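Local coordinates for protein Pre-mRNA-processing-splicing factor 8 (Cryptococcus neoformans var. grubii serotype A, PDB 6MX6) that is an intein that probably excises itself from the host splicing factor Prp8 by protein splicing and joins the flanking sequences, at residues C65-R77 with Q111-T123. Sequence-based numbering, arbitrary orientation.
Sequences CTHNHILSMYKER and QQEQQKYKLFRST
Tyr-74 and Lys-118 form the antiparallel hydrogen-bonded pair that joins strand 70-76 to strand 117-120. Tyr-74 N gives a nearly straight bond to Lys-118 O (2.8 Å), and Lys-118 N returns one to Tyr-74 O. One step on, Lys-75 and Tyr-117 are a non-hydrogen-bonded pair, and Glu-76 N then donates to Lys-116 O at 3.1 Å. Beyond Met-73 the direct bonding gives way to a water that accepts from Phe-120 N and lies within bonding distance of Ser-72 O.

Two aromatic contacts flank this backbone. The Tyr-74 ring turns its edge to one face of Phe-120 in a T-shaped stack, with planes at 64° and Tyr-74 CD2 3.4 Å from Phe-120 CD1. Lys-75 lies beside Tyr-117 and points the same way. Lys-75 CG, anti to the backbone N (chi1 -170°), sits over the ring centre in a CH-pi contact, and Lys-75 CE reaches Tyr-117 OH at 3.4 Å.

Met-73 adds the apolar part. The Met-73 chain bends at chi3 (69°), and Met-73 CE packs 3.7 Å from Tyr-117 CB and also touches Leu-119 CD2. The sulfur approaches the Tyr-117 ring obliquely, a Met-aromatic contact.

The charged contact is a salt bridge. Lys-118 NZ meets Glu-76 OE2 at 3.0 Å, from above the carboxylate plane. Lys-116 instead pairs with Glu-113 within its own segment, linking helix 111-114 to the turn before the strand.

Strand 96-102 borders strand 70-76 on its other side, and strand 139-147 borders 117-120. The two strands are thus inner neighbours in an antiparallel sheet of the mostly beta Hint (hedgehog/intein) fold, which is characteristic of inteins.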
loop_
_atom_site.group_PDB
_atom_site.type_symbol
_atom_site.label_atom_id
_atom_site.label_comp_id
_atom_site.label_asym_id
_atom_site.label_seq_id
_atom_site.Cartn_x
_atom_site.Cartn_y
_atom_site.Cartn_z
ATOM N N CYS A 65 5.053 -3.808 -4.977
ATOM C CA CYS A 65 5.755 -2.681 -4.370
ATOM C C CYS A 65 7.209 -3.017 -4.050
ATOM O O CYS A 65 7.630 -4.171 -4.077
ATOM C CB CYS A 65 5.006 -2.215 -3.129
ATOM S SG CYS A 65 4.928 -3.478 -1.848
ATOM N N THR A 66 7.984 -1.982 -3.732
ATOM C CA THR A 66 9.408 -2.180 -3.491
ATOM C C THR A 66 9.662 -2.846 -2.143
ATOM O O THR A 66 8.813 -2.856 -1.245
ATOM C CB THR A 66 10.175 -0.851 -3.515
ATOM O OG1 THR A 66 9.576 0.044 -2.572
ATOM C CG2 THR A 66 10.158 -0.250 -4.898
ATOM N N HIS A 67 10.887 -3.364 -1.997
ATOM C CA HIS A 67 11.263 -4.062 -0.773
ATOM C C HIS A 67 11.231 -3.144 0.444
ATOM O O HIS A 67 11.009 -3.613 1.563
ATOM C CB HIS A 67 12.657 -4.677 -0.925
ATOM C CG HIS A 67 13.750 -3.662 -1.056
ATOM N ND1 HIS A 67 14.567 -3.312 -0.001
ATOM C CD2 HIS A 67 14.155 -2.913 -2.110
ATOM C CE1 HIS A 67 15.429 -2.394 -0.401
ATOM N NE2 HIS A 67 15.201 -2.134 -1.676
ATOM N N ASN A 68 11.450 -1.845 0.263
ATOM C CA ASN A 68 11.437 -0.935 1.402
ATOM C C ASN A 68 10.093 -0.251 1.591
ATOM O O ASN A 68 9.958 0.595 2.483
ATOM C CB ASN A 68 12.545 0.126 1.267
ATOM C CG ASN A 68 12.447 0.916 -0.015
ATOM O OD1 ASN A 68 11.961 0.423 -1.028
ATOM N ND2 ASN A 68 12.925 2.154 0.016
ATOM N N HIS A 69 9.099 -0.597 0.782
ATOM C CA HIS A 69 7.780 -0.013 0.949
ATOM C C HIS A 69 7.196 -0.406 2.301
ATOM O O HIS A 69 7.412 -1.515 2.791
ATOM C CB HIS A 69 6.867 -0.466 -0.177
ATOM C CG HIS A 69 5.523 0.176 -0.148
ATOM N ND1 HIS A 69 5.327 1.503 -0.458
ATOM C CD2 HIS A 69 4.306 -0.322 0.174
ATOM C CE1 HIS A 69 4.046 1.794 -0.335
ATOM N NE2 HIS A 69 3.404 0.701 0.040
ATOM N N ILE A 70 6.478 0.521 2.922
ATOM C CA ILE A 70 5.907 0.303 4.248
ATOM C C ILE A 70 4.462 -0.142 4.078
ATOM O O ILE A 70 3.670 0.546 3.432
ATOM C CB ILE A 70 5.983 1.576 5.105
ATOM C CG1 ILE A 70 7.440 1.992 5.315
ATOM C CG2 ILE A 70 5.277 1.357 6.434
ATOM C CD1 ILE A 70 7.588 3.392 5.873
ATOM N N LEU A 71 4.119 -1.289 4.656
ATOM C CA LEU A 71 2.741 -1.764 4.713
ATOM C C LEU A 71 2.086 -1.281 6.003
ATOM O O LEU A 71 2.651 -1.439 7.091
ATOM C CB LEU A 71 2.704 -3.292 4.657
ATOM C CG LEU A 71 3.492 -3.943 3.524
ATOM C CD1 LEU A 71 3.537 -5.457 3.708
ATOM C CD2 LEU A 71 2.881 -3.579 2.177
ATOM N N SER A 72 0.903 -0.692 5.874
ATOM C CA SER A 72 0.084 -0.346 7.027
ATOM C C SER A 72 -0.872 -1.501 7.280
ATOM O O SER A 72 -1.674 -1.846 6.413
ATOM C CB SER A 72 -0.680 0.955 6.786
ATOM O OG SER A 72 0.193 2.067 6.837
ATOM N N MET A 73 -0.777 -2.104 8.458
ATOM C CA MET A 73 -1.441 -3.353 8.756
ATOM C C MET A 73 -2.143 -3.258 10.101
ATOM O O MET A 73 -1.961 -2.304 10.869
ATOM C CB MET A 73 -0.439 -4.518 8.764
ATOM C CG MET A 73 0.676 -4.377 7.748
ATOM S SD MET A 73 1.508 -5.936 7.379
ATOM C CE MET A 73 0.209 -6.810 6.512
ATOM N N TYR A 74 -2.970 -4.265 10.355
ATOM C CA TYR A 74 -3.533 -4.545 11.665
ATOM C C TYR A 74 -2.956 -5.866 12.148
ATOM O O TYR A 74 -2.910 -6.838 11.390
ATOM C CB TYR A 74 -5.060 -4.630 11.607
ATOM C CG TYR A 74 -5.765 -3.309 11.790
ATOM C CD1 TYR A 74 -5.864 -2.719 13.042
ATOM C CD2 TYR A 74 -6.336 -2.653 10.710
ATOM C CE1 TYR A 74 -6.515 -1.510 13.210
ATOM C CE2 TYR A 74 -6.983 -1.447 10.866
ATOM C CZ TYR A 74 -7.070 -0.879 12.117
ATOM O OH TYR A 74 -7.716 0.326 12.273
ATOM N N LYS A 75 -2.512 -5.897 13.397
ATOM C CA LYS A 75 -1.959 -7.098 14.005
ATOM C C LYS A 75 -2.880 -7.581 15.117
ATOM O O LYS A 75 -3.411 -6.776 15.885
ATOM C CB LYS A 75 -0.560 -6.829 14.556
ATOM C CG LYS A 75 0.191 -8.069 14.989
ATOM C CD LYS A 75 1.553 -7.695 15.546
ATOM C CE LYS A 75 2.313 -8.917 16.026
ATOM N NZ LYS A 75 2.586 -8.855 17.488
ATOM N N GLU A 76 -3.061 -8.898 15.199
ATOM C CA GLU A 76 -3.959 -9.482 16.187
ATOM C C GLU A 76 -3.410 -9.306 17.600
ATOM O O GLU A 76 -2.197 -9.259 17.823
ATOM C CB GLU A 76 -4.182 -10.969 15.899
ATOM C CG GLU A 76 -4.500 -11.282 14.443
ATOM C CD GLU A 76 -5.687 -12.217 14.275
ATOM O OE1 GLU A 76 -6.744 -11.971 14.898
ATOM O OE2 GLU A 76 -5.560 -13.199 13.512
ATOM N N ARG A 77 -4.334 -9.214 18.557
ATOM C CA ARG A 77 -4.031 -9.074 19.985
ATOM C C ARG A 77 -3.110 -7.890 20.270
ATOM O O ARG A 77 -3.556 -6.852 20.761
ATOM C CB ARG A 77 -3.416 -10.365 20.537
ATOM C CG ARG A 77 -3.105 -10.322 22.029
ATOM C CD ARG A 77 -4.318 -10.685 22.881
ATOM N NE ARG A 77 -3.927 -11.177 24.201
ATOM C CZ ARG A 77 -4.761 -11.741 25.072
ATOM N NH1 ARG A 77 -6.044 -11.889 24.769
ATOM N NH2 ARG A 77 -4.310 -12.159 26.248
ATOM N N GLN A 111 6.099 -17.600 8.901
ATOM C CA GLN A 111 4.724 -17.528 8.406
ATOM C C GLN A 111 3.707 -17.522 9.540
ATOM O O GLN A 111 2.633 -16.914 9.415
ATOM C CB GLN A 111 4.453 -18.683 7.447
ATOM C CG GLN A 111 5.348 -18.683 6.226
ATOM C CD GLN A 111 4.945 -19.724 5.204
ATOM O OE1 GLN A 111 3.804 -19.739 4.724
ATOM N NE2 GLN A 111 5.876 -20.606 4.866
ATOM N N GLN A 112 4.024 -18.180 10.656
ATOM C CA GLN A 112 3.124 -18.126 11.798
ATOM C C GLN A 112 3.033 -16.723 12.376
ATOM O O GLN A 112 1.988 -16.349 12.921
ATOM C CB GLN A 112 3.571 -19.113 12.870
ATOM C CG GLN A 112 2.408 -19.778 13.568
ATOM C CD GLN A 112 2.838 -20.988 14.357
ATOM O OE1 GLN A 112 3.795 -20.927 15.129
ATOM N NE2 GLN A 112 2.143 -22.104 14.157
ATOM N N GLU A 113 4.103 -15.934 12.280
ATOM C CA GLU A 113 3.995 -14.531 12.660
ATOM C C GLU A 113 3.285 -13.728 11.579
ATOM O O GLU A 113 2.449 -12.872 11.891
ATOM C CB GLU A 113 5.379 -13.938 12.940
ATOM C CG GLU A 113 5.939 -14.268 14.311
ATOM C CD GLU A 113 5.048 -13.777 15.433
ATOM O OE1 GLU A 113 4.618 -12.601 15.388
ATOM O OE2 GLU A 113 4.768 -14.574 16.356
ATOM N N GLN A 114 3.589 -14.007 10.304
ATOM C CA GLN A 114 2.976 -13.251 9.215
ATOM C C GLN A 114 1.456 -13.321 9.274
ATOM O O GLN A 114 0.777 -12.318 9.028
ATOM C CB GLN A 114 3.455 -13.766 7.860
ATOM C CG GLN A 114 4.897 -13.468 7.521
ATOM C CD GLN A 114 5.290 -14.069 6.182
ATOM O OE1 GLN A 114 4.780 -15.115 5.788
ATOM N NE2 GLN A 114 6.192 -13.408 5.477
ATOM N N GLN A 115 0.903 -14.498 9.594
ATOM C CA GLN A 115 -0.550 -14.653 9.563
ATOM C C GLN A 115 -1.271 -13.766 10.578
ATOM O O GLN A 115 -2.492 -13.601 10.471
ATOM C CB GLN A 115 -0.931 -16.119 9.792
ATOM C CG GLN A 115 -0.622 -16.601 11.195
ATOM C CD GLN A 115 -0.772 -18.097 11.354
ATOM O OE1 GLN A 115 -0.900 -18.830 10.372
ATOM N NE2 GLN A 115 -0.755 -18.560 12.600
ATOM N N LYS A 116 -0.556 -13.199 11.550
ATOM C CA LYS A 116 -1.158 -12.286 12.517
ATOM C C LYS A 116 -1.427 -10.908 11.936
ATOM O O LYS A 116 -2.192 -10.138 12.529
ATOM C CB LYS A 116 -0.252 -12.129 13.742
ATOM C CG LYS A 116 0.014 -13.418 14.500
ATOM C CD LYS A 116 1.087 -13.207 15.567
ATOM C CE LYS A 116 1.325 -14.470 16.380
ATOM N NZ LYS A 116 2.314 -14.244 17.470
ATOM N N TYR A 117 -0.810 -10.575 10.806
ATOM C CA TYR A 117 -0.905 -9.247 10.218
ATOM C C TYR A 117 -1.902 -9.260 9.071
ATOM O O TYR A 117 -1.935 -10.202 8.275
ATOM C CB TYR A 117 0.449 -8.773 9.690
ATOM C CG TYR A 117 1.527 -8.592 10.735
ATOM C CD1 TYR A 117 2.192 -9.685 11.276
ATOM C CD2 TYR A 117 1.903 -7.323 11.152
ATOM C CE1 TYR A 117 3.188 -9.514 12.218
ATOM C CE2 TYR A 117 2.892 -7.144 12.087
ATOM C CZ TYR A 117 3.535 -8.241 12.616
ATOM O OH TYR A 117 4.524 -8.059 13.549
ATOM N N LYS A 118 -2.690 -8.195 8.970
ATOM C CA LYS A 118 -3.682 -8.080 7.916
ATOM C C LYS A 118 -3.592 -6.710 7.264
ATOM O O LYS A 118 -3.395 -5.704 7.947
ATOM C CB LYS A 118 -5.091 -8.318 8.472
ATOM C CG LYS A 118 -5.300 -9.756 8.937
ATOM C CD LYS A 118 -6.110 -9.824 10.210
ATOM C CE LYS A 118 -6.372 -11.266 10.615
ATOM N NZ LYS A 118 -5.099 -12.002 10.835
ATOM N N LEU A 119 -3.718 -6.683 5.938
ATOM C CA LEU A 119 -4.002 -5.438 5.246
ATOM C C LEU A 119 -5.445 -5.020 5.535
ATOM O O LEU A 119 -6.237 -5.790 6.079
ATOM C CB LEU A 119 -3.764 -5.596 3.747
ATOM C CG LEU A 119 -2.326 -5.928 3.339
ATOM C CD1 LEU A 119 -2.258 -6.321 1.859
ATOM C CD2 LEU A 119 -1.427 -4.732 3.609
ATOM N N PHE A 120 -5.795 -3.784 5.181
ATOM C CA PHE A 120 -7.159 -3.359 5.468
ATOM C C PHE A 120 -7.597 -2.248 4.528
ATOM O O PHE A 120 -6.784 -1.548 3.921
ATOM C CB PHE A 120 -7.320 -2.910 6.924
ATOM C CG PHE A 120 -6.510 -1.707 7.293
ATOM C CD1 PHE A 120 -5.171 -1.830 7.619
ATOM C CD2 PHE A 120 -7.094 -0.450 7.345
ATOM C CE1 PHE A 120 -4.426 -0.718 7.981
ATOM C CE2 PHE A 120 -6.354 0.665 7.702
ATOM C CZ PHE A 120 -5.019 0.530 8.021
ATOM N N ARG A 121 -8.914 -2.105 4.428
ATOM C CA ARG A 121 -9.566 -1.054 3.676
ATOM C C ARG A 121 -10.255 -0.110 4.651
ATOM O O ARG A 121 -10.565 -0.478 5.787
ATOM C CB ARG A 121 -10.581 -1.630 2.686
ATOM C CG ARG A 121 -10.092 -2.848 1.916
ATOM C CD ARG A 121 -11.262 -3.637 1.327
ATOM N NE ARG A 121 -11.854 -2.936 0.194
ATOM C CZ ARG A 121 -12.849 -3.411 -0.549
ATOM N NH1 ARG A 121 -13.368 -4.601 -0.284
ATOM N NH2 ARG A 121 -13.324 -2.696 -1.560
ATOM N N SER A 122 -10.493 1.117 4.204
ATOM C CA SER A 122 -11.091 2.116 5.077
ATOM C C SER A 122 -12.593 1.883 5.190
ATOM O O SER A 122 -13.305 1.849 4.180
ATOM C CB SER A 122 -10.816 3.524 4.555
ATOM O OG SER A 122 -11.657 3.818 3.456
ATOM N N THR A 123 -13.072 1.725 6.420
ATOM C CA THR A 123 -14.498 1.532 6.644
ATOM C C THR A 123 -15.277 2.742 6.144
ATOM O O THR A 123 -14.932 3.888 6.450
ATOM C CB THR A 123 -14.772 1.296 8.127
ATOM O OG1 THR A 123 -13.696 0.536 8.695
ATOM C CG2 THR A 123 -16.079 0.531 8.307
HETATM O O HOH W 1 -3.523 -2.004 4.225
#